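3-dehydroquinate dehydratase (Enterococcus faecalis, PDB 4PH6) catalyses the cis-dehydration of 3-dehydroquinate to 3-dehydroshikimate through an imine intermediate, the third step of the chorismate pathway. Local coordinates at residues 170-175 / 199-204. Numbering follows the deposited sequence.
Sequences DICKIA and ASVPIV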
ATOM      1  N   ASP A 170       0.473  -4.715 -26.541  1.00  8.84           N
ATOM      2  CA  ASP A 170       1.338  -5.652 -25.847  1.00 13.67           C
ATOM      3  C   ASP A 170       1.264  -5.403 -24.331  1.00  9.34           C
ATOM      4  O   ASP A 170       1.366  -6.328 -23.531  1.00  8.45           O
ATOM      5  CB  ASP A 170       2.767  -5.532 -26.370  1.00  9.69           C
ATOM      6  CG  ASP A 170       2.889  -6.021 -27.805  1.00  9.62           C
ATOM      7  OD1 ASP A 170       2.493  -7.173 -28.065  1.00 17.02           O
ATOM      8  OD2 ASP A 170       3.344  -5.251 -28.677  1.00  9.67           O
ATOM      9  N   ILE A 171       1.058  -4.149 -23.954  1.00  7.73           N
ATOM     10  CA  ILE A 171       0.970  -3.766 -22.559  1.00 12.37           C
ATOM     11  C   ILE A 171      -0.102  -2.679 -22.434  1.00 10.14           C
ATOM     12  O   ILE A 171      -0.120  -1.723 -23.212  1.00  7.00           O
ATOM     13  CB  ILE A 171       2.333  -3.275 -22.022  1.00 13.45           C
ATOM     14  CG1 ILE A 171       3.381  -4.397 -22.091  1.00 13.58           C
ATOM     15  CG2 ILE A 171       2.205  -2.779 -20.605  1.00  6.60           C
ATOM     16  CD1 ILE A 171       4.781  -3.957 -21.677  1.00  7.20           C
ATOM     17  N   CYS A 172      -1.023  -2.858 -21.492  1.00  7.04           N
ATOM     18  CA  CYS A 172      -2.107  -1.898 -21.293  1.00  8.25           C
ATOM     19  C   CYS A 172      -1.809  -1.060 -20.055  1.00  7.07           C
ATOM     20  O   CYS A 172      -1.499  -1.603 -19.005  1.00  6.44           O
ATOM     21  CB  CYS A 172      -3.441  -2.610 -21.129  1.00  7.42           C
ATOM     22  SG  CYS A 172      -3.802  -3.804 -22.425  1.00  8.20           S
ATOM     23  N   LYS A 173      -1.916   0.258 -20.184  1.00  6.29           N
ATOM     24  CA  LYS A 173      -1.549   1.159 -19.112  1.00  5.99           C
ATOM     25  C   LYS A 173      -2.613   2.227 -18.868  1.00 11.40           C
ATOM     26  O   LYS A 173      -3.175   2.788 -19.807  1.00  6.24           O
ATOM     27  CB  LYS A 173      -0.203   1.826 -19.422  1.00  5.85           C
ATOM     28  CG  LYS A 173       0.203   2.927 -18.460  1.00  5.71           C
ATOM     29  CD  LYS A 173       1.315   3.778 -19.062  1.00 10.08           C
ATOM     30  CE  LYS A 173       1.647   4.962 -18.171  1.00  5.86           C
ATOM     31  NZ  LYS A 173       2.501   5.974 -18.848  1.00 12.62           N
ATOM     32  N   ILE A 174      -2.882   2.517 -17.600  1.00  6.00           N
ATOM     33  CA  ILE A 174      -3.785   3.606 -17.272  1.00  6.14           C
ATOM     34  C   ILE A 174      -3.329   4.299 -15.999  1.00  6.05           C
ATOM     35  O   ILE A 174      -2.950   3.657 -15.027  1.00  6.56           O
ATOM     36  CB  ILE A 174      -5.261   3.127 -17.114  1.00  6.52           C
ATOM     37  CG1 ILE A 174      -6.203   4.322 -16.986  1.00  6.79           C
ATOM     38  CG2 ILE A 174      -5.447   2.194 -15.920  1.00 12.69           C
ATOM     39  CD1 ILE A 174      -7.675   3.975 -17.179  1.00 13.80           C
ATOM     40  N   ALA A 175      -3.354   5.622 -16.018  1.00 11.80           N
ATOM     41  CA  ALA A 175      -3.056   6.400 -14.833  1.00 14.17           C
ATOM     42  C   ALA A 175      -4.255   7.289 -14.541  1.00 16.42           C
ATOM     43  O   ALA A 175      -4.813   7.912 -15.449  1.00 18.39           O
ATOM     44  CB  ALA A 175      -1.768   7.229 -15.021  1.00  6.20           C
ATOM     45  N   ALA A 199      -7.422  -9.990 -18.394  1.00 15.49           N
ATOM     46  CA  ALA A 199      -6.101  -9.723 -18.935  1.00 15.26           C
ATOM     47  C   ALA A 199      -5.396 -10.991 -19.427  1.00 12.02           C
ATOM     48  O   ALA A 199      -5.306 -11.982 -18.707  1.00 13.36           O
ATOM     49  CB  ALA A 199      -5.249  -9.017 -17.866  1.00 10.50           C
ATOM     50  N   SER A 200      -4.904 -10.967 -20.654  1.00 12.00           N
ATOM     51  CA  SER A 200      -4.024 -12.046 -21.101  1.00 16.95           C
ATOM     52  C   SER A 200      -2.743 -11.430 -21.635  1.00 16.14           C
ATOM     53  O   SER A 200      -1.892 -12.124 -22.185  1.00 21.21           O
ATOM     54  CB  SER A 200      -4.696 -12.940 -22.158  1.00 15.15           C
ATOM     55  OG  SER A 200      -4.934 -12.235 -23.355  1.00 16.86           O
ATOM     56  N   VAL A 201      -2.629 -10.112 -21.467  1.00  4.88           N
ATOM     57  CA  VAL A 201      -1.366  -9.392 -21.608  1.00  7.23           C
ATOM     58  C   VAL A 201      -1.112  -8.587 -20.325  1.00  8.45           C
ATOM     59  O   VAL A 201      -2.040  -8.362 -19.540  1.00  8.45           O
ATOM     60  CB  VAL A 201      -1.369  -8.450 -22.830  1.00  9.39           C
ATOM     61  CG1 VAL A 201      -1.580  -9.239 -24.129  1.00  5.95           C
ATOM     62  CG2 VAL A 201      -2.401  -7.349 -22.661  1.00  8.76           C
ATOM     63  N   PRO A 202       0.147  -8.178 -20.090  1.00  4.81           N
ATOM     64  CA  PRO A 202       0.464  -7.391 -18.899  1.00  1.48           C
ATOM     65  C   PRO A 202      -0.277  -6.055 -18.860  1.00  6.34           C
ATOM     66  O   PRO A 202      -0.506  -5.441 -19.902  1.00  2.21           O
ATOM     67  CB  PRO A 202       1.984  -7.170 -19.027  1.00  1.67           C
ATOM     68  CG  PRO A 202       2.456  -8.325 -19.786  1.00  1.44           C
ATOM     69  CD  PRO A 202       1.375  -8.577 -20.806  1.00  2.85           C
ATOM     70  N   ILE A 203      -0.641  -5.616 -17.662  1.00  1.98           N
ATOM     71  CA  ILE A 203      -1.272  -4.328 -17.491  1.00  2.43           C
ATOM     72  C   ILE A 203      -0.470  -3.499 -16.510  1.00  9.22           C
ATOM     73  O   ILE A 203       0.282  -4.035 -15.684  1.00  5.26           O
ATOM     74  CB  ILE A 203      -2.723  -4.441 -16.990  1.00  7.32           C
ATOM     75  CG1 ILE A 203      -2.752  -5.049 -15.593  1.00  4.12           C
ATOM     76  CG2 ILE A 203      -3.563  -5.256 -17.970  1.00  2.29           C
ATOM     77  CD1 ILE A 203      -4.094  -4.953 -14.919  1.00  2.97           C
ATOM     78  N   VAL A 204      -0.623  -2.188 -16.636  1.00  3.42           N
ATOM     79  CA  VAL A 204       0.107  -1.219 -15.843  1.00  4.13           C
ATOM     80  C   VAL A 204      -0.859  -0.164 -15.362  1.00  6.86           C
ATOM     81  O   VAL A 204      -1.532   0.486 -16.167  1.00  6.10           O
ATOM     82  CB  VAL A 204       1.221  -0.545 -16.652  1.00  7.59           C
ATOM     83  CG1 VAL A 204       1.948   0.528 -15.805  1.00  5.64           C
ATOM     84  CG2 VAL A 204       2.196  -1.590 -17.202  1.00  4.27           C
TER
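Val201 meets the start of 170-175 with both its stem and one methyl. Its CB lies 3.5 Å from Asp170 O. With CG1 anti to the carbonyl carbon (chi1 -61°), CG2 falls between the backbone N and that carbon and touches Cys172 SG at 3.8 Å. Pro202 closes on the same carbonyl oxygen, with its ring atom CD also 3.5 Å from Asp170 O. Proline has no N-H to donate, and it approaches this oxygen through carbon. Its own carbonyl opens the ladder: Cys172 N donates to Pro202 O at 3.1 Å, in the carbonyl plane and nearly straight at hydrogen (168°). Ile203 pairs with Cys172 in parallel register. Its CG2 comes alongside Cys172 CB, on the face of the sheet that also carries SG. Val204 pairs with Lys173 on the other face and is gripped through its backbone at two points. Val204 N donates to Cys172 O at 2.6 Å, bent at hydrogen (143°), and Ile174 N donates to Val204 O at 2.8 Å. The two methyls of Val204 divide the neighbouring residues. CG2 packs against Ile171 CG2 at 3.6 Å, while CG1 reaches Lys173 CG. The Lys173 chain then runs on extended, away from Val204, to NZ, which is hydrogen-bonded to His146 NE2 and lies close to Arg85. Lys173 is the predicted Schiff-base residue. The bonds of Cys172 O and Ile174 N bracket it in the strand, consistent with a fixed backbone at that position. The two strands belong to a beta-alpha-beta unit of the (beta/alpha)8 barrel, linked by helix 181-197. On the outer face, Cys172 and Ile174 pack on helix 154-166 and Ile203 on helix 181-197. Strand 140-147 flanks 171-176 on its other edge.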